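Local coordinates for protein peptidylprolyl isomerase PrsA (Bacillus anthracis, PDB 6VJ4) that catalyses the cis-trans isomerisation of peptidyl-prolyl bonds, helps secreted proteins fold outside the cell and is important for secretion of the protective antigen, at residues N209-R212 / K213-E217; G157-H160 / S161-T165; K124-K127 / K128-T132. All coordinates share one frame; numbering follows the deposited sequence.

In the fold
Two of the three contacts are helical turns and one is a beta turn, and none touches another. Contact 2 and contact 3 both belong to the PpiC-type isomerase domain: residues 157-165 carry strand 155-159 toward helix 166-174, whereas residues 124-132 form the later part of helix 120-131, with centres 25 Å apart. Contact 1 lies on helix 204-220, later in the chain than the other two; its centre is 14 Å from that of contact 2, and their nearest atoms are about 5 Å apart. His105 touches residues of both, Ile211 and Leu215 in one and Ser161 in the other. Contact 3 is remote, its centre 38 Å from that of contact 1.

Contact 1 of 3, residues N209-R212 / K213-E217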
ATOM      1  N   ASN A 209     -33.152  16.472  -5.619  1.00 37.28           N
ATOM      2  CA  ASN A 209     -32.934  15.118  -6.205  1.00 43.14           C
ATOM      3  C   ASN A 209     -32.183  15.263  -7.538  1.00 41.14           C
ATOM      4  O   ASN A 209     -31.227  14.487  -7.766  1.00 44.20           O
ATOM      5  CB  ASN A 209     -34.247  14.329  -6.344  1.00 47.60           C
ATOM      6  CG  ASN A 209     -34.811  13.830  -5.024  1.00 54.91           C
ATOM      7  OD1 ASN A 209     -34.247  14.075  -3.957  1.00 59.23           O
ATOM      8  ND2 ASN A 209     -35.915  13.096  -5.081  1.00 60.92           N
ATOM      9  N   SER A 210     -32.555  16.257  -8.349  1.00 41.57           N
ATOM     10  CA  SER A 210     -31.933  16.480  -9.683  1.00 40.71           C
ATOM     11  C   SER A 210     -30.494  16.984  -9.535  1.00 38.53           C
ATOM     12  O   SER A 210     -29.645  16.590 -10.351  1.00 40.52           O
ATOM     13  CB  SER A 210     -32.761  17.429 -10.536  1.00 44.70           C
ATOM     14  OG  SER A 210     -32.789  18.739  -9.986  1.00 44.83           O
ATOM     15  N   ILE A 211     -30.241  17.876  -8.570  1.00 33.90           N
ATOM     16  CA  ILE A 211     -28.847  18.351  -8.338  1.00 34.11           C
ATOM     17  C   ILE A 211     -27.962  17.157  -7.971  1.00 34.31           C
ATOM     18  O   ILE A 211     -26.828  17.056  -8.502  1.00 34.26           O
ATOM     19  CB  ILE A 211     -28.835  19.433  -7.240  1.00 31.49           C
ATOM     20  CG1 ILE A 211     -29.611  20.677  -7.686  1.00 32.91           C
ATOM     21  CG2 ILE A 211     -27.407  19.748  -6.833  1.00 32.51           C
ATOM     22  CD1 ILE A 211     -29.818  21.727  -6.605  1.00 31.71           C
ATOM     23  N   ARG A 212     -28.461  16.287  -7.091  1.00 35.77           N
ATOM     24  CA  ARG A 212     -27.676  15.105  -6.646  1.00 37.81           C
ATOM     25  C   ARG A 212     -27.395  14.215  -7.861  1.00 39.02           C
ATOM     26  O   ARG A 212     -26.240  13.802  -8.024  1.00 39.92           O
ATOM     27  CB  ARG A 212     -28.421  14.328  -5.552  1.00 37.87           C
ATOM     28  CG  ARG A 212     -27.709  13.060  -5.097  1.00 40.57           C
ATOM     29  CD  ARG A 212     -28.425  12.348  -3.966  1.00 41.17           C
ATOM     30  NE  ARG A 212     -28.378  13.118  -2.730  1.00 41.41           N
ATOM     31  CZ  ARG A 212     -27.380  13.085  -1.853  1.00 42.23           C
ATOM     32  NH1 ARG A 212     -26.326  12.310  -2.060  1.00 44.13           N
ATOM     33  NH2 ARG A 212     -27.435  13.838  -0.767  1.00 42.55           N
ATOM     34  N   LYS A 213     -28.418  13.960  -8.677  1.00 44.02           N
ATOM     35  CA  LYS A 213     -28.264  13.108  -9.888  1.00 47.63           C
ATOM     36  C   LYS A 213     -27.189  13.706 -10.804  1.00 48.76           C
ATOM     37  O   LYS A 213     -26.347  12.930 -11.299  1.00 50.43           O
ATOM     38  CB  LYS A 213     -29.605  12.980 -10.615  1.00 51.72           C
ATOM     39  CG  LYS A 213     -29.561  12.188 -11.920  1.00 58.03           C
ATOM     40  CD  LYS A 213     -30.906  12.053 -12.591  1.00 64.84           C
ATOM     41  CE  LYS A 213     -31.893  11.238 -11.781  1.00 71.18           C
ATOM     42  NZ  LYS A 213     -33.136  10.972 -12.545  1.00 79.37           N
ATOM     43  N   ASN A 214     -27.231  15.027 -11.020  1.00 48.64           N
ATOM     44  CA  ASN A 214     -26.254  15.741 -11.889  1.00 49.14           C
ATOM     45  C   ASN A 214     -24.846  15.606 -11.314  1.00 46.49           C
ATOM     46  O   ASN A 214     -23.929  15.346 -12.092  1.00 46.49           O
ATOM     47  CB  ASN A 214     -26.573  17.233 -12.042  1.00 53.05           C
ATOM     48  CG  ASN A 214     -27.656  17.528 -13.055  1.00 62.70           C
ATOM     49  OD1 ASN A 214     -28.023  16.663 -13.847  1.00 69.13           O
ATOM     50  ND2 ASN A 214     -28.144  18.761 -13.058  1.00 66.78           N
ATOM     51  N   LEU A 215     -24.684  15.770  -9.997  1.00 42.04           N
ATOM     52  CA  LEU A 215     -23.322  15.663  -9.408  1.00 42.78           C
ATOM     53  C   LEU A 215     -22.841  14.214  -9.515  1.00 44.24           C
ATOM     54  O   LEU A 215     -21.639  14.024  -9.776  1.00 45.08           O
ATOM     55  CB  LEU A 215     -23.335  16.126  -7.949  1.00 42.98           C
ATOM     56  CG  LEU A 215     -23.418  17.631  -7.728  1.00 48.85           C
ATOM     57  CD1 LEU A 215     -23.588  17.940  -6.254  1.00 46.08           C
ATOM     58  CD2 LEU A 215     -22.182  18.331  -8.278  1.00 49.85           C
ATOM     59  N   GLU A 216     -23.744  13.250  -9.299  1.00 41.33           N
ATOM     60  CA  GLU A 216     -23.378  11.809  -9.399  1.00 46.56           C
ATOM     61  C   GLU A 216     -22.844  11.546 -10.812  1.00 49.12           C
ATOM     62  O   GLU A 216     -21.712  11.040 -10.938  1.00 52.43           O
ATOM     63  CB  GLU A 216     -24.581  10.902  -9.112  1.00 47.63           C
ATOM     64  CG  GLU A 216     -24.995  10.840  -7.648  1.00 48.57           C
ATOM     65  CD  GLU A 216     -26.313  10.121  -7.378  1.00 52.02           C
ATOM     66  OE1 GLU A 216     -27.004   9.766  -8.350  1.00 57.84           O
ATOM     67  OE2 GLU A 216     -26.655   9.927  -6.190  1.00 51.83           O
ATOM     68  N   GLU A 217     -23.621  11.932 -11.828  1.00 49.09           N
ATOM     69  CA  GLU A 217     -23.258  11.715 -13.260  1.00 54.97           C
ATOM     70  C   GLU A 217     -21.942  12.436 -13.608  1.00 56.67           C
ATOM     71  O   GLU A 217     -21.041  11.780 -14.164  1.00 59.00           O
ATOM     72  CB  GLU A 217     -24.427  12.140 -14.151  1.00 57.45           C
ATOM     73  CG  GLU A 217     -25.662  11.267 -13.959  1.00 60.04           C
ATOM     74  CD  GLU A 217     -26.941  11.748 -14.624  1.00 63.43           C
ATOM     75  OE1 GLU A 217     -26.945  12.876 -15.174  1.00 64.70           O
ATOM     76  OE2 GLU A 217     -27.944  10.997 -14.577  1.00 65.92           O
TER
HETATM   77  O   HOH W   1     -30.401  15.868 -12.915  1.00 50.54           O
HETATM   78  O   HOH W   2     -25.572  10.406  -3.968  1.00 40.51           O
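Ile211 and Leu215 make the apolar side of this helical turn, where CG2 of Ile211 meets CD1 of Leu215 at 4.3 Å. That gap is a loose touch between the two side chains themselves, yet this is the face turned to the protein: Val102 of helix 99-104 and His105 and Tyr106 after it cover Ile211, while Val97 and His105 cover Leu215, which is buried.

Arg212 and Glu216, also one turn apart, form a more open polar flank, although Arg212 touches Val102 as well. Packing is tight near the backbone, with CG of Glu216 3.2 Å from the carbonyl O of Arg212. Farther out the opposite charges do not meet, since NH1 of Arg212 and OE2 of Glu216 stay 4.8 Å apart and the guanidinium and carboxylate planes are turned 64° against each other. A single water joins them: it accepts from NH1 of Arg212 at 2.8 Å, lying in the guanidinium plane at its edge, and donates to OE2 of Glu216 at 2.5 Å. Below this bridge OE2 rests against the aliphatic stem, 3.5 Å from CG of Arg212. The bend at chi3 (-68°) turns the arginine head off the line of its otherwise extended stem; NH1 also donates to the carbonyl oxygen of Val97.

The contact belongs to helix 204-220, where four successive i to i+4 backbone bonds cross it. The bond from Glu216 N to Arg212 O is typical at 2.9 Å, with an N-H...O angle of 160°.

On the exposed flank, the bond from Asn214 N to Ser210 O is accompanied by a second water. It donates to Ser210 O at 2.8 Å and more weakly to OD1 of Asn214, so the carbonyl oxygen receives both an amide and a water. OG of Ser210 hydrogen-bonds back to the carbonyl oxygen of Val207.

Contact 2 of 3, residues G157-H160 / S161-T165; sequences GYFH and SGAMT
The selenomethionine Met164 lies across one face of the Phe159 ring, the two side chains crossing at about a right angle. CG makes the close touch, 3.7 Å from CE2 of Phe159 and offset toward the ring's rim, a CH-pi contact. The bend at chi2 (-67°) puts SE almost on the ring normal, 5.0 Å from the centroid: a distant Met-aromatic contact. The ring itself is placed by chi1 of 56°, which sets CG of Phe159 between its backbone N and carbonyl carbon. Its CB meanwhile packs on CB of Ala163 at 3.9 Å.

A type II beta turn from His160 to Ala163 brings these groups together, closed by Ala163 N donating to His160 O at 3.1 Å. Gly162 takes the third position with phi 97°, where a CB would jam against the preceding carbonyl oxygen. One water links His160 O to the N of Met164.

Strand 155-159 thus leads through the turn into helix 166-174: Glu169 of that helix binds OG of Ser161 and N of Gly162, Thr165 caps the helix through Phe168 N, and Phe159 packs on Phe168 of the same helix and on Ile110 and Ala112 of strand 110-117.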
ATOM      1  N   GLY A 157     -23.943  30.144 -23.264  1.00 23.03           N
ATOM      2  CA  GLY A 157     -25.335  29.700 -23.059  1.00 24.11           C
ATOM      3  C   GLY A 157     -25.614  29.511 -21.576  1.00 23.70           C
ATOM      4  O   GLY A 157     -24.759  29.879 -20.763  1.00 22.55           O
ATOM      5  N   TYR A 158     -26.790  28.986 -21.248  1.00 23.20           N
ATOM      6  CA  TYR A 158     -27.133  28.712 -19.833  1.00 23.26           C
ATOM      7  C   TYR A 158     -26.410  27.459 -19.340  1.00 24.06           C
ATOM      8  O   TYR A 158     -26.352  26.441 -20.081  1.00 26.74           O
ATOM      9  CB  TYR A 158     -28.644  28.556 -19.669  1.00 25.73           C
ATOM     10  CG  TYR A 158     -29.356  29.876 -19.560  1.00 25.16           C
ATOM     11  CD1 TYR A 158     -29.413  30.534 -18.344  1.00 25.80           C
ATOM     12  CD2 TYR A 158     -29.930  30.486 -20.664  1.00 26.31           C
ATOM     13  CE1 TYR A 158     -30.020  31.772 -18.218  1.00 25.51           C
ATOM     14  CE2 TYR A 158     -30.565  31.714 -20.550  1.00 26.72           C
ATOM     15  CZ  TYR A 158     -30.615  32.350 -19.319  1.00 26.36           C
ATOM     16  OH  TYR A 158     -31.155  33.590 -19.204  1.00 28.05           O
ATOM     17  N   PHE A 159     -25.913  27.524 -18.109  1.00 24.28           N
ATOM     18  CA  PHE A 159     -25.241  26.367 -17.472  1.00 25.54           C
ATOM     19  C   PHE A 159     -25.564  26.366 -15.984  1.00 27.08           C
ATOM     20  O   PHE A 159     -25.896  27.411 -15.407  1.00 24.82           O
ATOM     21  CB  PHE A 159     -23.734  26.398 -17.726  1.00 25.36           C
ATOM     22  CG  PHE A 159     -23.058  27.668 -17.287  1.00 24.19           C
ATOM     23  CD1 PHE A 159     -22.950  28.746 -18.157  1.00 26.08           C
ATOM     24  CD2 PHE A 159     -22.536  27.791 -16.015  1.00 25.57           C
ATOM     25  CE1 PHE A 159     -22.341  29.920 -17.752  1.00 25.80           C
ATOM     26  CE2 PHE A 159     -21.920  28.970 -15.609  1.00 26.40           C
ATOM     27  CZ  PHE A 159     -21.828  30.032 -16.481  1.00 26.58           C
ATOM     28  N   HIS A 160     -25.495  25.183 -15.388  0.70 27.09           N
ATOM     29  CA  HIS A 160     -25.753  25.049 -13.937  0.70 27.69           C
ATOM     30  C   HIS A 160     -24.454  25.084 -13.133  0.70 26.91           C
ATOM     31  O   HIS A 160     -23.362  24.880 -13.679  0.70 26.74           O
ATOM     32  CB  HIS A 160     -26.510  23.736 -13.663  0.70 32.31           C
ATOM     33  CG  HIS A 160     -27.942  23.728 -14.090  0.70 34.09           C
ATOM     34  ND1 HIS A 160     -28.977  24.061 -13.227  0.70 36.01           N
ATOM     35  CD2 HIS A 160     -28.525  23.394 -15.263  0.70 39.24           C
ATOM     36  CE1 HIS A 160     -30.127  23.941 -13.856  0.70 38.86           C
ATOM     37  NE2 HIS A 160     -29.878  23.547 -15.108  0.70 39.98           N
ATOM     38  N   SER A 161     -24.605  25.266 -11.831  1.00 25.23           N
ATOM     39  CA  SER A 161     -23.478  25.191 -10.887  1.00 27.12           C
ATOM     40  C   SER A 161     -22.766  23.843 -11.095  1.00 29.14           C
ATOM     41  O   SER A 161     -23.465  22.801 -11.225  1.00 31.13           O
ATOM     42  CB  SER A 161     -24.010  25.310  -9.470  1.00 28.22           C
ATOM     43  OG  SER A 161     -22.962  25.193  -8.522  1.00 30.73           O
ATOM     44  N   GLY A 162     -21.441  23.849 -11.129  1.00 29.00           N
ATOM     45  CA  GLY A 162     -20.648  22.627 -11.345  1.00 34.16           C
ATOM     46  C   GLY A 162     -20.230  22.444 -12.787  1.00 33.43           C
ATOM     47  O   GLY A 162     -19.329  21.618 -13.029  1.00 36.86           O
ATOM     48  N   ALA A 163     -20.785  23.232 -13.717  1.00 33.17           N
ATOM     49  CA  ALA A 163     -20.458  23.067 -15.161  1.00 33.00           C
ATOM     50  C   ALA A 163     -19.102  23.660 -15.525  1.00 35.35           C
ATOM     51  O   ALA A 163     -18.415  23.147 -16.405  1.00 35.65           O
ATOM     52  CB  ALA A 163     -21.527  23.713 -16.008  1.00 33.99           C
HETATM   53  N   MSE A 164     -18.777  24.806 -14.935  1.00 30.05           N
HETATM   54  CA  MSE A 164     -17.527  25.485 -15.218  1.00 31.29           C
HETATM   55  C   MSE A 164     -16.563  25.237 -14.061  1.00 31.46           C
HETATM   56  O   MSE A 164     -16.921  24.588 -13.078  1.00 33.32           O
HETATM   57  CB  MSE A 164     -17.760  26.989 -15.399  1.00 32.25           C
HETATM   58  CG  MSE A 164     -18.754  27.362 -16.467  1.00 32.46           C
HETATM   59 SE   MSE A 164     -18.101  26.899 -18.246  1.00 43.12          SE
HETATM   60  CE  MSE A 164     -16.768  28.238 -18.805  1.00 43.16           C
ATOM     61  N   THR A 165     -15.333  25.741 -14.191  1.00 29.38           N
ATOM     62  CA  THR A 165     -14.349  25.612 -13.125  1.00 30.65           C
ATOM     63  C   THR A 165     -14.822  26.427 -11.930  1.00 29.36           C
ATOM     64  O   THR A 165     -15.503  27.430 -12.105  1.00 28.37           O
ATOM     65  CB  THR A 165     -12.952  26.069 -13.565  1.00 33.96           C
ATOM     66  OG1 THR A 165     -12.992  27.472 -13.802  1.00 32.14           O
ATOM     67  CG2 THR A 165     -12.455  25.336 -14.793  1.00 35.53           C
TER
HETATM   68  O   HOH W   3     -20.734  26.602 -13.311  0.70 28.97           O
HETATM   69  O   HOH W   4     -27.324  25.653 -11.124  1.00 30.33           O

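Contact 3 of 3, residues K124-K127 / K128-T132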
ATOM      1  N   LYS A 124      -6.199  42.469 -18.876  1.00 28.21           N
ATOM      2  CA  LYS A 124      -6.432  43.842 -18.357  1.00 27.90           C
ATOM      3  C   LYS A 124      -6.675  44.801 -19.528  1.00 28.59           C
ATOM      4  O   LYS A 124      -7.555  45.662 -19.404  1.00 30.49           O
ATOM      5  CB  LYS A 124      -5.246  44.317 -17.522  1.00 31.17           C
ATOM      6  CG  LYS A 124      -5.071  43.628 -16.180  1.00 34.00           C
ATOM      7  CD  LYS A 124      -3.887  44.158 -15.402  1.00 39.24           C
ATOM      8  CE  LYS A 124      -3.726  43.493 -14.050  1.00 44.69           C
ATOM      9  NZ  LYS A 124      -2.518  43.984 -13.342  1.00 50.66           N
ATOM     10  N   GLU A 125      -5.936  44.633 -20.624  1.00 29.79           N
ATOM     11  CA  GLU A 125      -6.109  45.552 -21.779  1.00 33.42           C
ATOM     12  C   GLU A 125      -7.472  45.266 -22.422  1.00 31.24           C
ATOM     13  O   GLU A 125      -8.126  46.237 -22.845  1.00 30.89           O
ATOM     14  CB  GLU A 125      -4.897  45.473 -22.702  1.00 37.24           C
ATOM     15  CG  GLU A 125      -3.645  46.096 -22.094  1.00 42.34           C
ATOM     16  CD  GLU A 125      -3.778  47.568 -21.720  1.00 43.98           C
ATOM     17  OE1 GLU A 125      -3.331  47.945 -20.623  1.00 48.36           O
ATOM     18  OE2 GLU A 125      -4.316  48.338 -22.534  1.00 49.95           O
ATOM     19  N   ILE A 126      -7.921  44.007 -22.422  1.00 30.14           N
ATOM     20  CA  ILE A 126      -9.278  43.702 -22.966  1.00 30.48           C
ATOM     21  C   ILE A 126     -10.325  44.393 -22.099  1.00 28.04           C
ATOM     22  O   ILE A 126     -11.244  44.991 -22.663  1.00 28.31           O
ATOM     23  CB  ILE A 126      -9.500  42.185 -23.098  1.00 30.60           C
ATOM     24  CG1 ILE A 126      -8.748  41.682 -24.333  1.00 34.88           C
ATOM     25  CG2 ILE A 126     -10.978  41.834 -23.169  1.00 30.08           C
ATOM     26  CD1 ILE A 126      -8.699  40.207 -24.473  1.00 33.61           C
ATOM     27  N   LYS A 127     -10.180  44.309 -20.769  1.00 26.43           N
ATOM     28  CA  LYS A 127     -11.147  44.956 -19.845  1.00 28.58           C
ATOM     29  C   LYS A 127     -11.198  46.471 -20.124  1.00 29.39           C
ATOM     30  O   LYS A 127     -12.306  47.030 -20.189  1.00 32.04           O
ATOM     31  CB  LYS A 127     -10.732  44.687 -18.390  1.00 30.05           C
ATOM     32  CG  LYS A 127     -11.645  45.284 -17.330  1.00 32.96           C
ATOM     33  CD  LYS A 127     -13.090  44.862 -17.476  1.00 35.86           C
ATOM     34  CE  LYS A 127     -13.933  45.081 -16.232  1.00 38.79           C
ATOM     35  NZ  LYS A 127     -13.942  46.493 -15.804  1.00 41.56           N
ATOM     36  N   LYS A 128     -10.041  47.091 -20.284  1.00 33.60           N
ATOM     37  CA  LYS A 128      -9.962  48.552 -20.567  1.00 35.97           C
ATOM     38  C   LYS A 128     -10.774  48.901 -21.826  1.00 36.09           C
ATOM     39  O   LYS A 128     -11.552  49.885 -21.773  1.00 39.28           O
ATOM     40  CB  LYS A 128      -8.499  48.980 -20.688  1.00 42.11           C
ATOM     41  CG  LYS A 128      -7.774  49.165 -19.362  1.00 43.95           C
ATOM     42  CD  LYS A 128      -6.374  49.707 -19.529  1.00 48.49           C
ATOM     43  CE  LYS A 128      -5.665  49.954 -18.213  1.00 52.76           C
ATOM     44  NZ  LYS A 128      -5.507  48.704 -17.433  1.00 56.00           N
ATOM     45  N   LYS A 129     -10.689  48.069 -22.866  1.00 32.51           N
ATOM     46  CA  LYS A 129     -11.408  48.324 -24.148  1.00 32.59           C
ATOM     47  C   LYS A 129     -12.913  48.162 -23.936  1.00 30.39           C
ATOM     48  O   LYS A 129     -13.690  49.034 -24.380  1.00 29.45           O
ATOM     49  CB  LYS A 129     -10.893  47.391 -25.245  1.00 32.62           C
ATOM     50  CG  LYS A 129      -9.536  47.752 -25.836  1.00 40.26           C
ATOM     51  CD  LYS A 129      -9.034  46.710 -26.793  1.00 41.98           C
ATOM     52  CE  LYS A 129      -7.661  47.011 -27.357  1.00 48.53           C
ATOM     53  NZ  LYS A 129      -7.191  45.887 -28.201  1.00 48.84           N
ATOM     54  N   LEU A 130     -13.324  47.087 -23.270  1.00 28.09           N
ATOM     55  CA  LEU A 130     -14.769  46.883 -23.009  1.00 27.66           C
ATOM     56  C   LEU A 130     -15.333  48.041 -22.164  1.00 29.58           C
ATOM     57  O   LEU A 130     -16.483  48.421 -22.397  1.00 30.09           O
ATOM     58  CB  LEU A 130     -14.955  45.556 -22.286  1.00 27.30           C
ATOM     59  CG  LEU A 130     -14.562  44.327 -23.097  1.00 25.28           C
ATOM     60  CD1 LEU A 130     -14.462  43.096 -22.206  1.00 25.46           C
ATOM     61  CD2 LEU A 130     -15.539  44.106 -24.229  1.00 28.12           C
ATOM     62  N   ASP A 131     -14.540  48.585 -21.240  1.00 33.93           N
ATOM     63  CA  ASP A 131     -15.050  49.664 -20.356  1.00 37.01           C
ATOM     64  C   ASP A 131     -15.341  50.936 -21.166  1.00 36.78           C
ATOM     65  O   ASP A 131     -16.168  51.737 -20.691  1.00 45.83           O
ATOM     66  CB  ASP A 131     -14.115  49.890 -19.169  1.00 40.31           C
ATOM     67  CG  ASP A 131     -14.239  48.821 -18.089  1.00 41.47           C
ATOM     68  OD1 ASP A 131     -15.209  48.025 -18.130  1.00 45.59           O
ATOM     69  OD2 ASP A 131     -13.392  48.812 -17.189  1.00 48.94           O
ATOM     70  N   THR A 132     -14.709  51.070 -22.343  0.70 35.08           N
ATOM     71  CA  THR A 132     -14.889  52.239 -23.265  0.70 33.77           C
ATOM     72  C   THR A 132     -16.149  52.058 -24.121  0.70 29.01           C
ATOM     73  O   THR A 132     -16.542  53.042 -24.742  0.70 28.23           O
ATOM     74  CB  THR A 132     -13.735  52.452 -24.265  0.70 34.44           C
ATOM     75  OG1 THR A 132     -13.811  51.547 -25.380  0.70 38.64           O
ATOM     76  CG2 THR A 132     -12.363  52.381 -23.629  0.70 37.15           C
TER
HETATM   77  O   HOH W   5      -7.925  46.565 -16.818  1.00 33.28           O
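NZ of Lys127 donates to both carboxylate oxygens of Asp131, one turn further along the helix. The stronger bond, to OD2 of Asp131, is 2.8 Å long and uses the syn lone pair of that oxygen; the one to OD1 of Asp131, at 3.1 Å, is weak. The lysine reaches this fork by folding. Its CG starts anti to the backbone N (chi1 -179°), and bends at chi2 and chi4 then bring NZ round to the two oxygens, with CE of Lys127 3.7 Å from OD1 of Asp131. Asp182 adds a long, weak ion pair to the same NZ, and Ile180 packs against the lysine chain.

Lys128 and Glu125 make a looser pair. OE1 of Glu125 lies 3.9 Å from NZ of Lys128, a long salt bridge, and is slightly nearer to CD of the lysine, at 3.7 Å. The contact is therefore partly a carboxylate set obliquely against the aliphatic stem. A water donates to Lys124 O and weakly accepts from NZ of Lys128.

Between these charged groups runs the ordinary backbone bonding of helix 120-131, with Leu130 N meeting Ile126 O at 3.0 Å and 169°. Ile126 and Leu130 point the same way, CG2 of Ile126 3.8 Å from CD1 of Leu130, and form the buried side of this amphipathic helix. Ile126 packs on Ile115 and Val117 of strand 110-117, Leu130 on Phe136 and Leu139 of helix 136-143.

Four lysines in six residues load this helix with positive charge, which the i to i+4 bridge to Asp131 and the weaker i to i+3 pair with Glu125 probably offset in part.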